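Local coordinates for protein KmHsv2 (Kluyveromyces marxianus, PDB 3VU4) that probably binds phosphoinositides at membranes, as a seven-bladed beta-propeller of the PROPPIN family related to the autophagy protein Atg18, at residues V321-P324 with I329-F332; N46-A51 with A312-S317; H60-R65 with G78-V83. All coordinates share one frame; numbering follows the deposited sequence.

Contact 1 of 3, residues V321-P324 with I329-F332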
loop_
_atom_site.group_PDB
_atom_site.type_symbol
_atom_site.label_atom_id
_atom_site.label_comp_id
_atom_site.label_asym_id
_atom_site.label_seq_id
_atom_site.Cartn_x
_atom_site.Cartn_y
_atom_site.Cartn_z
ATOM N N VAL A 321 -2.414 0.525 -11.595
ATOM C CA VAL A 321 -1.101 1.101 -11.390
ATOM C C VAL A 321 -1.274 2.576 -11.714
ATOM O O VAL A 321 -1.828 2.931 -12.764
ATOM C CB VAL A 321 -0.064 0.471 -12.326
ATOM C CG1 VAL A 321 1.267 1.213 -12.204
ATOM C CG2 VAL A 321 0.117 -1.009 -11.970
ATOM N N VAL A 322 -0.851 3.430 -10.791
ATOM C CA VAL A 322 -0.963 4.862 -10.999
ATOM C C VAL A 322 0.425 5.482 -11.152
ATOM O O VAL A 322 1.299 5.316 -10.289
ATOM C CB VAL A 322 -1.701 5.531 -9.831
ATOM C CG1 VAL A 322 -1.872 7.035 -10.098
ATOM C CG2 VAL A 322 -3.043 4.867 -9.645
ATOM N N TRP A 323 0.620 6.178 -12.268
ATOM C CA TRP A 323 1.888 6.833 -12.552
ATOM C C TRP A 323 1.719 8.324 -12.281
ATOM O O TRP A 323 1.044 9.020 -13.041
ATOM C CB TRP A 323 2.274 6.615 -14.012
ATOM C CG TRP A 323 2.340 5.178 -14.412
ATOM C CD1 TRP A 323 1.376 4.456 -15.079
ATOM C CD2 TRP A 323 3.432 4.275 -14.182
ATOM N NE1 TRP A 323 1.812 3.164 -15.276
ATOM C CE2 TRP A 323 3.063 3.026 -14.737
ATOM C CE3 TRP A 323 4.681 4.401 -13.557
ATOM C CZ2 TRP A 323 3.907 1.911 -14.691
ATOM C CZ3 TRP A 323 5.519 3.289 -13.509
ATOM C CH2 TRP A 323 5.125 2.060 -14.074
ATOM N N PRO A 324 2.323 8.836 -11.195
ATOM C CA PRO A 324 2.184 10.265 -10.886
ATOM C C PRO A 324 2.676 11.238 -11.955
ATOM O O PRO A 324 2.051 12.277 -12.152
ATOM C CB PRO A 324 2.930 10.417 -9.552
ATOM C CG PRO A 324 3.957 9.342 -9.612
ATOM C CD PRO A 324 3.196 8.169 -10.212
ATOM N N ILE A 329 -3.612 6.047 -15.169
ATOM C CA ILE A 329 -3.961 4.877 -14.381
ATOM C C ILE A 329 -4.303 3.709 -15.298
ATOM O O ILE A 329 -5.232 3.766 -16.110
ATOM C CB ILE A 329 -5.131 5.165 -13.403
ATOM C CG1 ILE A 329 -5.460 3.895 -12.620
ATOM C CG2 ILE A 329 -6.350 5.679 -14.151
ATOM C CD1 ILE A 329 -6.409 4.109 -11.469
ATOM N N GLU A 330 -3.515 2.653 -15.161
ATOM C CA GLU A 330 -3.668 1.446 -15.958
ATOM C C GLU A 330 -4.279 0.304 -15.157
ATOM O O GLU A 330 -3.891 0.057 -14.019
ATOM C CB GLU A 330 -2.298 1.045 -16.507
ATOM C CG GLU A 330 -1.898 1.845 -17.729
ATOM C CD GLU A 330 -0.435 2.191 -17.760
ATOM O OE1 GLU A 330 0.373 1.415 -17.221
ATOM O OE2 GLU A 330 -0.093 3.239 -18.344
ATOM N N THR A 331 -5.234 -0.392 -15.760
ATOM C CA THR A 331 -5.908 -1.504 -15.110
ATOM C C THR A 331 -5.412 -2.820 -15.695
ATOM O O THR A 331 -5.502 -3.042 -16.905
ATOM C CB THR A 331 -7.425 -1.387 -15.303
ATOM O OG1 THR A 331 -7.873 -0.161 -14.717
ATOM C CG2 THR A 331 -8.150 -2.546 -14.648
ATOM N N PHE A 332 -4.879 -3.689 -14.841
ATOM C CA PHE A 332 -4.360 -4.976 -15.297
ATOM C C PHE A 332 -5.178 -6.153 -14.776
ATOM O O PHE A 332 -5.815 -6.075 -13.728
ATOM C CB PHE A 332 -2.895 -5.145 -14.870
ATOM C CG PHE A 332 -1.974 -4.074 -15.399
ATOM C CD1 PHE A 332 -1.918 -2.817 -14.792
ATOM C CD2 PHE A 332 -1.176 -4.314 -16.515
ATOM C CE1 PHE A 332 -1.075 -1.810 -15.292
ATOM C CE2 PHE A 332 -0.331 -3.315 -17.025
ATOM C CZ PHE A 332 -0.282 -2.058 -16.409
#
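With CG of Trp-323 set beside its own backbone N (chi1 -56°) and the chain of Glu-330 bent at chi2, the indole and the carboxylate reach each other across the two middle strands of a four-stranded propeller blade. Trp-323 NE1 donates to Glu-330 OE1 over 3.0 Å in a nearly straight bond (160° at the hydrogen). The acceptor lies at the edge of the indole, close to the ring plane, while the donor stands above the carboxylate plane; the two flat groups are turned 49° apart. Val-321 CG1 rests over one indole face, offset toward the rim. The hairpin beneath is antiparallel, and Val-321 and Glu-330 form a hydrogen-bonded pair, with Val-321 N to Glu-330 O and Glu-330 N to Val-321 O both at 2.9 Å. On the same sheet face Val-321 CG2 touches Phe-332 CE1 at 3.6 Å. The other face carries the non-hydrogen-bonded pair Val-322 and Ile-329, where Val-322 CG2 meets Ile-329 CD1 at 3.9 Å, and there Val-322 also packs on Tyr-25 and Phe-27 of strand 24-27, in another blade. The second carboxylate oxygen, Glu-330 OE2, makes a salt bridge to Arg-350 on the next strand. A glutamine here would probably leave Arg-350 without this negative partner and weaken the tie to the third strand. One buried carboxylate thus satisfies an indole N-H and a guanidinium together, tying three successive strands through their side chains, and the neighbouring positive charge would be expected to keep it ionised.

Contact 2 of 3, residues N46-A51 with A312-S317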
loop_
_atom_site.group_PDB
_atom_site.type_symbol
_atom_site.label_atom_id
_atom_site.label_comp_id
_atom_site.label_asym_id
_atom_site.label_seq_id
_atom_site.Cartn_x
_atom_site.Cartn_y
_atom_site.Cartn_z
ATOM N N ASN A 46 -12.438 7.820 -8.296
ATOM C CA ASN A 46 -12.899 6.487 -7.976
ATOM C C ASN A 46 -11.896 5.678 -8.780
ATOM O O ASN A 46 -11.566 6.069 -9.900
ATOM C CB ASN A 46 -14.294 6.260 -8.529
ATOM C CG ASN A 46 -15.279 5.923 -7.457
ATOM O OD1 ASN A 46 -15.567 6.749 -6.592
ATOM N ND2 ASN A 46 -15.797 4.698 -7.488
ATOM N N VAL A 47 -11.388 4.581 -8.233
ATOM C CA VAL A 47 -10.416 3.792 -8.984
ATOM C C VAL A 47 -11.074 2.815 -9.956
ATOM O O VAL A 47 -10.540 2.557 -11.034
ATOM C CB VAL A 47 -9.453 3.031 -8.052
ATOM C CG1 VAL A 47 -8.646 4.022 -7.234
ATOM C CG2 VAL A 47 -10.222 2.116 -7.143
ATOM N N HIS A 48 -12.229 2.271 -9.591
ATOM C CA HIS A 48 -12.907 1.360 -10.501
ATOM C C HIS A 48 -14.430 1.378 -10.422
ATOM O O HIS A 48 -15.022 0.903 -9.454
ATOM C CB HIS A 48 -12.425 -0.075 -10.316
ATOM C CG HIS A 48 -12.865 -0.985 -11.422
ATOM N ND1 HIS A 48 -12.368 -0.883 -12.707
ATOM C CD2 HIS A 48 -13.804 -1.960 -11.457
ATOM C CE1 HIS A 48 -12.985 -1.755 -13.485
ATOM N NE2 HIS A 48 -13.861 -2.421 -12.751
ATOM N N PRO A 49 -15.082 1.901 -11.467
ATOM C CA PRO A 49 -14.410 2.443 -12.653
ATOM C C PRO A 49 -13.745 3.767 -12.340
ATOM O O PRO A 49 -14.168 4.482 -11.435
ATOM C CB PRO A 49 -15.551 2.616 -13.654
ATOM C CG PRO A 49 -16.551 1.593 -13.211
ATOM C CD PRO A 49 -16.523 1.762 -11.715
ATOM N N VAL A 50 -12.708 4.091 -13.099
ATOM C CA VAL A 50 -11.994 5.338 -12.901
ATOM C C VAL A 50 -12.945 6.495 -13.177
ATOM O O VAL A 50 -13.562 6.552 -14.236
ATOM C CB VAL A 50 -10.768 5.422 -13.836
ATOM C CG1 VAL A 50 -10.140 6.810 -13.773
ATOM C CG2 VAL A 50 -9.754 4.368 -13.429
ATOM N N ALA A 51 -13.064 7.406 -12.215
ATOM C CA ALA A 51 -13.948 8.554 -12.351
ATOM C C ALA A 51 -13.526 9.698 -11.438
ATOM O O ALA A 51 -13.230 9.489 -10.263
ATOM C CB ALA A 51 -15.370 8.141 -12.040
ATOM N N ALA A 312 -2.638 -1.049 -6.638
ATOM C CA ALA A 312 -3.738 -1.421 -5.765
ATOM C C ALA A 312 -4.628 -2.434 -6.461
ATOM O O ALA A 312 -5.016 -2.249 -7.620
ATOM C CB ALA A 312 -4.545 -0.187 -5.382
ATOM N N TRP A 313 -4.929 -3.524 -5.767
ATOM C CA TRP A 313 -5.805 -4.532 -6.345
ATOM C C TRP A 313 -7.211 -3.986 -6.204
ATOM O O TRP A 313 -7.530 -3.325 -5.220
ATOM C CB TRP A 313 -5.684 -5.862 -5.606
ATOM C CG TRP A 313 -4.369 -6.550 -5.815
ATOM C CD1 TRP A 313 -3.185 -6.268 -5.195
ATOM C CD2 TRP A 313 -4.113 -7.661 -6.682
ATOM N NE1 TRP A 313 -2.210 -7.140 -5.616
ATOM C CE2 TRP A 313 -2.753 -8.004 -6.528
ATOM C CE3 TRP A 313 -4.902 -8.402 -7.569
ATOM C CZ2 TRP A 313 -2.164 -9.061 -7.231
ATOM C CZ3 TRP A 313 -4.317 -9.453 -8.267
ATOM C CH2 TRP A 313 -2.960 -9.772 -8.093
ATOM N N ILE A 314 -8.044 -4.229 -7.204
ATOM C CA ILE A 314 -9.414 -3.747 -7.166
ATOM C C ILE A 314 -10.355 -4.939 -7.176
ATOM O O ILE A 314 -11.571 -4.783 -7.206
ATOM C CB ILE A 314 -9.724 -2.829 -8.372
ATOM C CG1 ILE A 314 -9.510 -3.579 -9.686
ATOM C CG2 ILE A 314 -8.837 -1.608 -8.320
ATOM C CD1 ILE A 314 -10.003 -2.818 -10.907
ATOM N N SER A 315 -9.770 -6.132 -7.153
ATOM C CA SER A 315 -10.528 -7.372 -7.154
ATOM C C SER A 315 -9.549 -8.495 -6.874
ATOM O O SER A 315 -8.398 -8.251 -6.517
ATOM C CB SER A 315 -11.181 -7.605 -8.505
ATOM O OG SER A 315 -10.293 -8.268 -9.381
ATOM N N GLU A 316 -10.000 -9.728 -7.047
ATOM C CA GLU A 316 -9.139 -10.870 -6.793
ATOM C C GLU A 316 -8.208 -11.122 -7.963
ATOM O O GLU A 316 -7.174 -11.778 -7.808
ATOM C CB GLU A 316 -9.986 -12.111 -6.512
ATOM C CG GLU A 316 -10.791 -11.993 -5.231
ATOM C CD GLU A 316 -11.625 -13.224 -4.917
ATOM O OE1 GLU A 316 -12.274 -13.235 -3.846
ATOM O OE2 GLU A 316 -11.637 -14.178 -5.732
ATOM N N SER A 317 -8.566 -10.587 -9.126
ATOM C CA SER A 317 -7.755 -10.784 -10.320
ATOM C C SER A 317 -7.287 -9.501 -11.024
ATOM O O SER A 317 -6.439 -9.564 -11.915
ATOM C CB SER A 317 -8.522 -11.648 -11.320
ATOM O OG SER A 317 -9.692 -10.977 -11.754
#
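Ile-314 packs against Val-47 and His-48 in a small apolar contact between blades, partly buried, in which two parts of the chain far apart in sequence come side by side. Ile-314 follows strand 310-313, the first strand of the last blade, whereas Val-47 and His-48 enter the turn between strands 41-47 and 50-57 of the first. The isoleucine supplies both touching branches. Its CD1 methyl lies over one face of the imidazole, 3.7 Å from the centroid of the His-48 ring and 25° off the normal, a CH-pi contact shifted toward CG and ND1. Ile-314 CG1 sits between its own backbone N and carbonyl carbon (chi1 59°), which puts CG2 beside the backbone N, anti to the carbonyl carbon, where it meets Val-47 CG2 at 4.1 Å. The side chains of His-48 and Ile-314 cross at about a right angle. In this seven-bladed beta-propeller the pairing lies at the junction of first and last blades, where the ring of blades closes. The turn bearing His-48 is framed by two backbone bonds, Asn-46 N to Ala-51 O at 2.7 Å and Ala-51 N to Asn-46 O at 3.1 Å, and it contains a cis peptide bond before Pro-49. Beyond Ile-314 the chain bends through an ST turn, with Ser-317 N donating to Ser-315 OG over 2.9 Å; the same hydroxyl oxygen is also hydrogen-bonded to Ser-318 N.

Contact 3 of 3, residues H60-R65 with G78-V83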
loop_
_atom_site.group_PDB
_atom_site.type_symbol
_atom_site.label_atom_id
_atom_site.label_comp_id
_atom_site.label_asym_id
_atom_site.label_seq_id
_atom_site.Cartn_x
_atom_site.Cartn_y
_atom_site.Cartn_z
ATOM N N HIS A 60 0.504 24.668 -2.056
ATOM C CA HIS A 60 1.490 24.167 -1.105
ATOM C C HIS A 60 1.249 22.728 -0.649
ATOM O O HIS A 60 1.975 22.216 0.207
ATOM C CB HIS A 60 1.539 25.092 0.116
ATOM C CG HIS A 60 1.863 26.510 -0.230
ATOM N ND1 HIS A 60 3.151 26.940 -0.468
ATOM C CD2 HIS A 60 1.060 27.570 -0.482
ATOM C CE1 HIS A 60 3.126 28.202 -0.858
ATOM N NE2 HIS A 60 1.869 28.606 -0.876
ATOM N N LEU A 61 0.235 22.077 -1.213
ATOM C CA LEU A 61 -0.059 20.702 -0.835
ATOM C C LEU A 61 1.174 19.837 -1.006
ATOM O O LEU A 61 1.685 19.665 -2.109
ATOM C CB LEU A 61 -1.213 20.150 -1.657
ATOM C CG LEU A 61 -2.553 20.742 -1.230
ATOM C CD1 LEU A 61 -3.673 20.082 -2.013
ATOM C CD2 LEU A 61 -2.750 20.525 0.259
ATOM N N SER A 62 1.639 19.304 0.114
ATOM C CA SER A 62 2.829 18.476 0.165
ATOM C C SER A 62 2.503 16.991 0.384
ATOM O O SER A 62 3.252 16.098 -0.045
ATOM C CB SER A 62 3.718 18.998 1.292
ATOM O OG SER A 62 4.587 17.997 1.770
ATOM N N LYS A 63 1.381 16.743 1.055
ATOM C CA LYS A 63 0.942 15.397 1.365
ATOM C C LYS A 63 -0.579 15.401 1.506
ATOM O O LYS A 63 -1.162 16.355 2.023
ATOM C CB LYS A 63 1.619 14.944 2.660
ATOM C CG LYS A 63 1.253 13.552 3.138
ATOM C CD LYS A 63 2.387 13.009 3.963
ATOM C CE LYS A 63 3.613 12.868 3.079
ATOM N NZ LYS A 63 4.856 12.635 3.845
ATOM N N VAL A 64 -1.227 14.338 1.049
ATOM C CA VAL A 64 -2.675 14.286 1.117
ATOM C C VAL A 64 -3.213 12.868 1.395
ATOM O O VAL A 64 -2.723 11.882 0.846
ATOM C CB VAL A 64 -3.268 14.865 -0.203
ATOM C CG1 VAL A 64 -2.924 13.958 -1.386
ATOM C CG2 VAL A 64 -4.760 15.061 -0.069
ATOM N N ARG A 65 -4.218 12.784 2.265
ATOM C CA ARG A 65 -4.835 11.508 2.645
ATOM C C ARG A 65 -6.348 11.657 2.732
ATOM O O ARG A 65 -6.862 12.768 2.892
ATOM C CB ARG A 65 -4.330 11.059 4.020
ATOM C CG ARG A 65 -2.836 10.834 4.119
ATOM C CD ARG A 65 -2.429 9.537 3.467
ATOM N NE ARG A 65 -1.004 9.299 3.637
ATOM C CZ ARG A 65 -0.069 9.749 2.811
ATOM N NH1 ARG A 65 -0.414 10.457 1.740
ATOM N NH2 ARG A 65 1.213 9.518 3.073
ATOM N N GLY A 78 2.736 24.126 3.418
ATOM C CA GLY A 78 4.058 24.713 3.503
ATOM C C GLY A 78 4.749 24.233 4.757
ATOM O O GLY A 78 5.844 23.667 4.703
ATOM N N VAL A 79 4.095 24.460 5.891
ATOM C CA VAL A 79 4.623 24.052 7.183
ATOM C C VAL A 79 4.529 22.532 7.277
ATOM O O VAL A 79 3.451 21.968 7.497
ATOM C CB VAL A 79 3.836 24.736 8.328
ATOM C CG1 VAL A 79 2.341 24.639 8.062
ATOM C CG2 VAL A 79 4.202 24.109 9.667
ATOM N N LYS A 80 5.680 21.888 7.102
ATOM C CA LYS A 80 5.806 20.436 7.106
ATOM C C LYS A 80 5.386 19.719 8.381
ATOM O O LYS A 80 5.026 18.541 8.336
ATOM C CB LYS A 80 7.254 20.036 6.809
ATOM C CG LYS A 80 7.944 20.811 5.698
ATOM C CD LYS A 80 7.657 20.258 4.318
ATOM C CE LYS A 80 6.291 20.672 3.822
ATOM N NZ LYS A 80 6.185 20.483 2.347
ATOM N N GLU A 81 5.440 20.401 9.519
ATOM C CA GLU A 81 5.087 19.740 10.771
ATOM C C GLU A 81 3.630 19.858 11.190
ATOM O O GLU A 81 3.275 19.488 12.308
ATOM C CB GLU A 81 6.001 20.222 11.909
ATOM C CG GLU A 81 6.668 21.559 11.670
ATOM C CD GLU A 81 7.695 21.512 10.551
ATOM O OE1 GLU A 81 8.712 20.795 10.699
ATOM O OE2 GLU A 81 7.481 22.190 9.523
ATOM N N VAL A 82 2.783 20.343 10.291
ATOM C CA VAL A 82 1.367 20.494 10.609
ATOM C C VAL A 82 0.469 19.637 9.723
ATOM O O VAL A 82 0.604 19.639 8.501
ATOM C CB VAL A 82 0.933 21.969 10.480
ATOM C CG1 VAL A 82 -0.559 22.102 10.722
ATOM C CG2 VAL A 82 1.706 22.807 11.464
ATOM N N VAL A 83 -0.446 18.906 10.350
ATOM C CA VAL A 83 -1.376 18.053 9.625
ATOM C C VAL A 83 -2.787 18.618 9.761
ATOM O O VAL A 83 -3.341 18.681 10.858
ATOM C CB VAL A 83 -1.357 16.610 10.171
ATOM C CG1 VAL A 83 -2.455 15.792 9.515
ATOM C CG2 VAL A 83 0.006 15.976 9.918
#
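Lys-80 reaches Ser-62 with its terminal amine, NZ lying 3.0 Å from Ser-62 OG, at the surface of the second blade of the propeller. Bends at chi2 (-84°) and chi3 fold the lysine chain back so that its end approaches the serine. The other touch is made by His-60, where CB comes within 3.6 Å of Gly-78 N and the imidazole leads away from the glycine. Both pairs span loop ends rather than neighbouring strands: strand 72-76 runs between strands 63-66 and 82-87, so these residues meet past the end of the strand that separates them. A classic beta bulge places the serine, with Ser-62 and Lys-63 together opposite Val-76. Lys-80 in turn belongs to a type I beta turn from Val-79 to Val-82, closed by a weak bond from Val-82 N to Val-79 O, and its backbone pairs with Val-103 at the start of the third blade. Farther along 60-65, the polar groups link to adjoining blades. Lys-63 NZ bonds to Lys-104 O, Arg-65 NE to Leu-106 O, and Arg-65 NH1 makes a salt bridge with Asp-24, which also accepts from Val-64 N. The guanidinium additionally curls over its own strand, NH1 donating to Val-64 O over 2.9 Å from above the carbonyl plane, 54° out of it.

In the fold
Contacts 1 and 2 are neighbours, their centres 10 Å apart, and they touch: Ile-329 CG2 meets Val-50 CG2 at 3.7 Å, and Thr-331 CG2 approaches Ile-314 CD1 at 4.2 Å. Contact 1 is made within the last blade, while contact 2 joins that blade to the first, and through Ile-329 on Val-50 the hairpin 318-337 also reaches that junction. Contact 3 belongs to the second blade. Its centre lies 24 Å from that of contact 1 and 27 Å from that of contact 2, with nearest atoms about 11 and 13 Å away. From 46-51 the chain runs along strand 50-57 into 60-65, and it returns to contact 2 at 312-317 only after contact 3 is complete.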